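Local coordinates for allantoicase (Saccharomyces cerevisiae, PDB 1SG3), which catalyses the hydrolysis of allantoate to (S)-ureidoglycolate and urea, letting yeast use purines as a secondary nitrogen source, at residues W83-M88 with F162-L167; F276-G281 with W297-G302. One frame throughout, in Å; residues are numbered along the deposited sequence.

How the interactions relate
The chain holds two allantoicase repeats, each with a jelly-roll fold, and one contact falls in each. Interaction 1 comes first: strand 82-87 is joined by strand 164-170 after a long excursion through strands 93-101, 112-118, 135-142 and 148-152, so it closes a large part of the first repeat. Interaction 2 opens only after that; it closes a much shorter excursion between strands 276-282 and 298-305 of the second repeat. The contacts follow in series, neither nested nor crossed, on opposite sides of the chain's centre with centres 39 Å apart. Interaction 1 joins two inner strands of its five-stranded sheet, and interaction 2 attaches a strand that is outermost within this chain to the equivalent sheet.

Interaction 1. Residues W83-M88 with F162-L167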
loop_
_atom_site.group_PDB
_atom_site.type_symbol
_atom_site.label_atom_id
_atom_site.label_comp_id
_atom_site.label_asym_id
_atom_site.label_seq_id
_atom_site.Cartn_x
_atom_site.Cartn_y
_atom_site.Cartn_z
ATOM N N TRP A 83 -6.224 27.948 -20.928
ATOM C CA TRP A 83 -5.384 28.898 -20.233
ATOM C C TRP A 83 -5.390 28.682 -18.730
ATOM O O TRP A 83 -6.207 27.931 -18.198
ATOM C CB TRP A 83 -5.893 30.306 -20.512
ATOM C CG TRP A 83 -7.346 30.469 -20.127
ATOM C CD1 TRP A 83 -8.432 30.333 -20.943
ATOM C CD2 TRP A 83 -7.863 30.769 -18.821
ATOM N NE1 TRP A 83 -9.592 30.530 -20.232
ATOM C CE2 TRP A 83 -9.273 30.798 -18.927
ATOM C CE3 TRP A 83 -7.274 31.015 -17.574
ATOM C CZ2 TRP A 83 -10.103 31.060 -17.830
ATOM C CZ3 TRP A 83 -8.107 31.279 -16.479
ATOM C CH2 TRP A 83 -9.507 31.297 -16.621
ATOM N N VAL A 84 -4.481 29.375 -18.050
ATOM C CA VAL A 84 -4.390 29.334 -16.598
ATOM C C VAL A 84 -3.786 30.659 -16.143
ATOM O O VAL A 84 -2.941 31.229 -16.831
ATOM C CB VAL A 84 -3.513 28.154 -16.102
ATOM C CG1 VAL A 84 -2.169 28.181 -16.774
ATOM C CG2 VAL A 84 -3.339 28.236 -14.605
ATOM N N ILE A 85 -4.242 31.150 -14.996
ATOM C CA ILE A 85 -3.755 32.401 -14.423
ATOM C C ILE A 85 -2.977 32.095 -13.154
ATOM O O ILE A 85 -3.513 31.501 -12.214
ATOM C CB ILE A 85 -4.904 33.323 -14.038
ATOM C CG1 ILE A 85 -5.558 33.901 -15.285
ATOM C CG2 ILE A 85 -4.399 34.414 -13.146
ATOM C CD1 ILE A 85 -6.819 34.685 -14.980
ATOM N N ILE A 86 -1.719 32.514 -13.111
ATOM C CA ILE A 86 -0.900 32.252 -11.939
ATOM C C ILE A 86 -0.394 33.544 -11.306
ATOM O O ILE A 86 0.041 34.469 -11.992
ATOM C CB ILE A 86 0.292 31.360 -12.305
ATOM C CG1 ILE A 86 -0.212 30.035 -12.880
ATOM C CG2 ILE A 86 1.139 31.114 -11.079
ATOM C CD1 ILE A 86 0.872 29.194 -13.514
ATOM N N LYS A 87 -0.461 33.601 -9.984
ATOM C CA LYS A 87 -0.028 34.776 -9.249
ATOM C C LYS A 87 1.352 34.512 -8.679
ATOM O O LYS A 87 1.583 33.484 -8.043
ATOM C CB LYS A 87 -1.033 35.067 -8.132
ATOM C CG LYS A 87 -0.833 36.378 -7.380
ATOM C CD LYS A 87 -2.043 36.680 -6.496
ATOM C CE LYS A 87 -1.838 37.934 -5.643
ATOM N NZ LYS A 87 -0.884 37.749 -4.501
ATOM N N MET A 88 2.272 35.434 -8.932
ATOM C CA MET A 88 3.638 35.324 -8.440
ATOM C C MET A 88 3.659 35.297 -6.902
ATOM O O MET A 88 2.769 35.858 -6.255
ATOM C CB MET A 88 4.458 36.520 -8.924
ATOM C CG MET A 88 4.644 36.654 -10.434
ATOM S SD MET A 88 5.206 38.348 -10.819
ATOM C CE MET A 88 6.829 38.270 -10.359
ATOM N N PHE A 162 5.206 43.313 -13.201
ATOM C CA PHE A 162 4.088 42.386 -13.328
ATOM C C PHE A 162 3.815 41.561 -12.079
ATOM O O PHE A 162 4.726 41.232 -11.329
ATOM C CB PHE A 162 4.324 41.476 -14.529
ATOM C CG PHE A 162 4.250 42.197 -15.843
ATOM C CD1 PHE A 162 5.328 42.205 -16.709
ATOM C CD2 PHE A 162 3.090 42.885 -16.206
ATOM C CE1 PHE A 162 5.258 42.886 -17.920
ATOM C CE2 PHE A 162 3.009 43.566 -17.411
ATOM C CZ PHE A 162 4.089 43.570 -18.269
ATOM N N THR A 163 2.547 41.244 -11.850
ATOM C CA THR A 163 2.169 40.454 -10.689
ATOM C C THR A 163 1.565 39.111 -11.085
ATOM O O THR A 163 1.856 38.095 -10.465
ATOM C CB THR A 163 1.188 41.230 -9.778
ATOM O OG1 THR A 163 0.121 41.793 -10.554
ATOM C CG2 THR A 163 1.921 42.337 -9.072
ATOM N N HIS A 164 0.732 39.094 -12.118
ATOM C CA HIS A 164 0.134 37.841 -12.563
ATOM C C HIS A 164 0.557 37.504 -13.982
ATOM O O HIS A 164 0.799 38.394 -14.805
ATOM C CB HIS A 164 -1.386 37.916 -12.510
ATOM C CG HIS A 164 -1.926 38.293 -11.171
ATOM N ND1 HIS A 164 -3.046 37.702 -10.632
ATOM C CD2 HIS A 164 -1.519 39.219 -10.273
ATOM C CE1 HIS A 164 -3.308 38.246 -9.457
ATOM N NE2 HIS A 164 -2.397 39.172 -9.216
ATOM N N ILE A 165 0.673 36.216 -14.276
ATOM C CA ILE A 165 1.028 35.831 -15.627
ATOM C C ILE A 165 0.007 34.799 -16.111
ATOM O O ILE A 165 -0.593 34.073 -15.311
ATOM C CB ILE A 165 2.497 35.311 -15.712
ATOM C CG1 ILE A 165 2.539 33.791 -15.701
ATOM C CG2 ILE A 165 3.334 35.917 -14.610
ATOM C CD1 ILE A 165 2.313 33.199 -17.081
ATOM N N LYS A 166 -0.223 34.767 -17.418
ATOM C CA LYS A 166 -1.188 33.842 -17.986
ATOM C C LYS A 166 -0.608 32.993 -19.089
ATOM O O LYS A 166 -0.127 33.508 -20.099
ATOM C CB LYS A 166 -2.399 34.589 -18.533
ATOM C CG LYS A 166 -3.361 33.690 -19.263
ATOM C CD LYS A 166 -4.730 34.317 -19.367
ATOM C CE LYS A 166 -4.736 35.493 -20.328
ATOM N NZ LYS A 166 -6.111 36.029 -20.540
ATOM N N LEU A 167 -0.660 31.682 -18.875
ATOM C CA LEU A 167 -0.172 30.722 -19.843
ATOM C C LEU A 167 -1.363 30.339 -20.697
ATOM O O LEU A 167 -2.461 30.162 -20.184
ATOM C CB LEU A 167 0.355 29.486 -19.130
ATOM C CG LEU A 167 0.963 28.387 -19.998
ATOM C CD1 LEU A 167 2.168 28.921 -20.747
ATOM C CD2 LEU A 167 1.374 27.232 -19.108
#
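Ile86 and Ile165 face each other as an antiparallel hydrogen-bonded pair: Ile86 N gives a nearly straight bond to Ile165 O (2.9 Å, 176° at the hydrogen), and Ile165 N returns one to Ile86 O. Val84 and Leu167 make the same exchange less straightly. Beyond the end of strand 82-87, Met88 N still reaches Thr163 O at 3.1 Å. The tight side carries Val84, Ile86, Ile165 and Leu167. Here Val84 holds CG1 between its backbone N and carbonyl carbon (chi1 53°), which sets that methyl against Leu167 CB at 3.7 Å. Ile86, Ile165 and Leu167 also meet Phe178 of strand 174-184, a strand of the other sheet. The pair lies inside the first jelly roll, with strand 33-37 flanking 82-87 and strand 112-118 flanking 164-170, where Thr163 and His164 both face Leu118 in a classic beta bulge and Thr163 OG1 is hydrogen-bonded to Asp120 N and Leu118 O. The other side, with Ile85, Lys87, His164 and Lys166, is looser and reaches solvent at Lys87. With CG anti to the backbone N, Lys87 runs its aliphatic chain over one face of the His164 ring, a CH-pi contact with CG 3.9 Å from the centroid; Ile85 CG2 comes to the ring edge, 4.4 Å from ND1. Lys166 CD only grazes Ile85 CG1 at 4.2 Å. Lys166 NZ forms a salt bridge with Glu129 and a cation-pi contact with Trp134, while the partly exposed Trp83 offers that ammonium at most a weak attraction, its five-membered ring centroid lying 6.0 Å from NZ.

Interaction 2. Residues F276-G281 with W297-G302; sequences FITVEG and WVELVG
Val279 O takes two backbone bonds from successive residues, Leu300 N at 2.7 Å and Val301 N at 3.2 Å, both approaching from the same face of its carbonyl plane. This is the signature of a classic beta bulge: Leu300 and Val301 together face Val279, and the register slips by one residue before Glu280 meets Glu299. Within the bulge Val279 N bonds Val301 O on a lone pair in the carbonyl plane; past it, Gly281 and Val298 exchange hydrogen bonds as a regular antiparallel hydrogen-bonded pair. Val279 and Val301 lie side by side and point the same way, with Val279 CB 3.8 Å from Val301 CG2. Leu300 points toward the partner strand, and its CD1 sits 3.9 Å from Gly281 N, against a residue without a side chain. The face carrying Glu280 and Glu299 differs in character. Glu299 bends at chi2 (81°), which swings its carboxylate back toward the partner strand: OE1 approaches Thr278 CB at 3.3 Å, and OE2 comes near Glu280 OE1. The two carboxylate planes stand almost perpendicular (88°), and two like charges lie close. Glu280 crosses Trp297 at about a right angle, its CB 3.8 Å from Trp297 CE3. Lys326 is the positive charge near both, in a cation-pi contact with Trp297 and a long, weak ion pair with Glu280 OE2. In the second jelly roll, strand 276-282 runs between strand 324-330 and the outermost strand 298-305; the chain turns a corner at Leu300 and Val301, and these two, with Val279 opposite, pack on Ile262 of strand 258-265, while Val301 also touches Tyr314 and Ile316 of strand 311-319.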
loop_
_atom_site.group_PDB
_atom_site.type_symbol
_atom_site.label_atom_id
_atom_site.label_comp_id
_atom_site.label_asym_id
_atom_site.label_seq_id
_atom_site.Cartn_x
_atom_site.Cartn_y
_atom_site.Cartn_z
ATOM N N PHE A 276 31.536 22.594 10.024
ATOM C CA PHE A 276 31.885 23.997 10.260
ATOM C C PHE A 276 31.354 24.821 9.088
ATOM O O PHE A 276 31.096 24.282 8.014
ATOM C CB PHE A 276 33.401 24.240 10.269
ATOM C CG PHE A 276 34.165 23.412 11.240
ATOM C CD1 PHE A 276 34.967 22.367 10.788
ATOM C CD2 PHE A 276 34.137 23.705 12.602
ATOM C CE1 PHE A 276 35.737 21.626 11.677
ATOM C CE2 PHE A 276 34.906 22.969 13.507
ATOM C CZ PHE A 276 35.708 21.927 13.042
ATOM N N ILE A 277 31.215 26.130 9.294
ATOM C CA ILE A 277 30.796 27.043 8.227
ATOM C C ILE A 277 31.515 28.372 8.449
ATOM O O ILE A 277 32.015 28.642 9.536
ATOM C CB ILE A 277 29.243 27.301 8.205
ATOM C CG1 ILE A 277 28.817 28.157 9.400
ATOM C CG2 ILE A 277 28.471 25.980 8.208
ATOM C CD1 ILE A 277 28.840 29.644 9.127
ATOM N N THR A 278 31.592 29.181 7.401
ATOM C CA THR A 278 32.210 30.508 7.465
ATOM C C THR A 278 31.482 31.348 6.419
ATOM O O THR A 278 31.146 30.847 5.345
ATOM C CB THR A 278 33.756 30.520 7.100
ATOM O OG1 THR A 278 33.927 30.497 5.675
ATOM C CG2 THR A 278 34.493 29.326 7.723
ATOM N N VAL A 279 31.207 32.607 6.729
ATOM C CA VAL A 279 30.548 33.464 5.751
ATOM C C VAL A 279 31.515 34.574 5.341
ATOM O O VAL A 279 32.289 35.079 6.159
ATOM C CB VAL A 279 29.242 34.094 6.304
ATOM C CG1 VAL A 279 28.617 34.989 5.265
ATOM C CG2 VAL A 279 28.256 33.013 6.698
ATOM N N GLU A 280 31.473 34.935 4.064
ATOM C CA GLU A 280 32.329 35.979 3.536
ATOM C C GLU A 280 31.535 37.024 2.766
ATOM O O GLU A 280 30.394 36.789 2.373
ATOM C CB GLU A 280 33.400 35.361 2.647
ATOM C CG GLU A 280 34.480 34.664 3.437
ATOM C CD GLU A 280 35.535 34.016 2.567
ATOM O OE1 GLU A 280 36.577 33.601 3.128
ATOM O OE2 GLU A 280 35.323 33.908 1.334
ATOM N N GLY A 281 32.146 38.183 2.557
ATOM C CA GLY A 281 31.471 39.250 1.847
ATOM C C GLY A 281 32.329 39.861 0.763
ATOM O O GLY A 281 33.533 39.996 0.916
ATOM N N TRP A 297 37.332 39.208 -0.948
ATOM C CA TRP A 297 36.343 38.641 -0.046
ATOM C C TRP A 297 36.781 38.922 1.375
ATOM O O TRP A 297 37.968 38.877 1.687
ATOM C CB TRP A 297 36.198 37.132 -0.260
ATOM C CG TRP A 297 35.536 36.779 -1.564
ATOM C CD1 TRP A 297 36.144 36.623 -2.773
ATOM C CD2 TRP A 297 34.134 36.588 -1.790
ATOM N NE1 TRP A 297 35.209 36.348 -3.738
ATOM C CE2 TRP A 297 33.967 36.322 -3.163
ATOM C CE3 TRP A 297 33.004 36.621 -0.968
ATOM C CZ2 TRP A 297 32.714 36.089 -3.734
ATOM C CZ3 TRP A 297 31.760 36.394 -1.535
ATOM C CH2 TRP A 297 31.624 36.131 -2.906
ATOM N N VAL A 298 35.813 39.215 2.230
ATOM C CA VAL A 298 36.083 39.522 3.623
ATOM C C VAL A 298 35.318 38.563 4.503
ATOM O O VAL A 298 34.155 38.277 4.241
ATOM C CB VAL A 298 35.640 40.949 3.955
ATOM C CG1 VAL A 298 35.924 41.258 5.409
ATOM C CG2 VAL A 298 36.350 41.929 3.034
ATOM N N GLU A 299 35.978 38.071 5.548
ATOM C CA GLU A 299 35.359 37.135 6.480
ATOM C C GLU A 299 34.337 37.886 7.324
ATOM O O GLU A 299 34.618 38.977 7.815
ATOM C CB GLU A 299 36.423 36.515 7.391
ATOM C CG GLU A 299 36.123 35.084 7.848
ATOM C CD GLU A 299 36.480 34.023 6.795
ATOM O OE1 GLU A 299 36.016 32.865 6.920
ATOM O OE2 GLU A 299 37.233 34.340 5.847
ATOM N N LEU A 300 33.145 37.309 7.471
ATOM C CA LEU A 300 32.077 37.915 8.262
ATOM C C LEU A 300 31.768 37.018 9.454
ATOM O O LEU A 300 31.383 37.489 10.521
ATOM C CB LEU A 300 30.828 38.111 7.401
ATOM C CG LEU A 300 30.951 39.194 6.323
ATOM C CD1 LEU A 300 29.731 39.185 5.416
ATOM C CD2 LEU A 300 31.112 40.548 6.991
ATOM N N VAL A 301 31.942 35.715 9.255
ATOM C CA VAL A 301 31.718 34.719 10.296
ATOM C C VAL A 301 32.790 33.659 10.045
ATOM O O VAL A 301 32.689 32.881 9.103
ATOM C CB VAL A 301 30.316 34.066 10.167
ATOM C CG1 VAL A 301 30.010 33.237 11.399
ATOM C CG2 VAL A 301 29.248 35.129 9.966
ATOM N N GLY A 302 33.832 33.644 10.870
ATOM C CA GLY A 302 34.897 32.673 10.677
ATOM C C GLY A 302 34.453 31.277 11.039
ATOM O O GLY A 302 33.336 31.096 11.533
#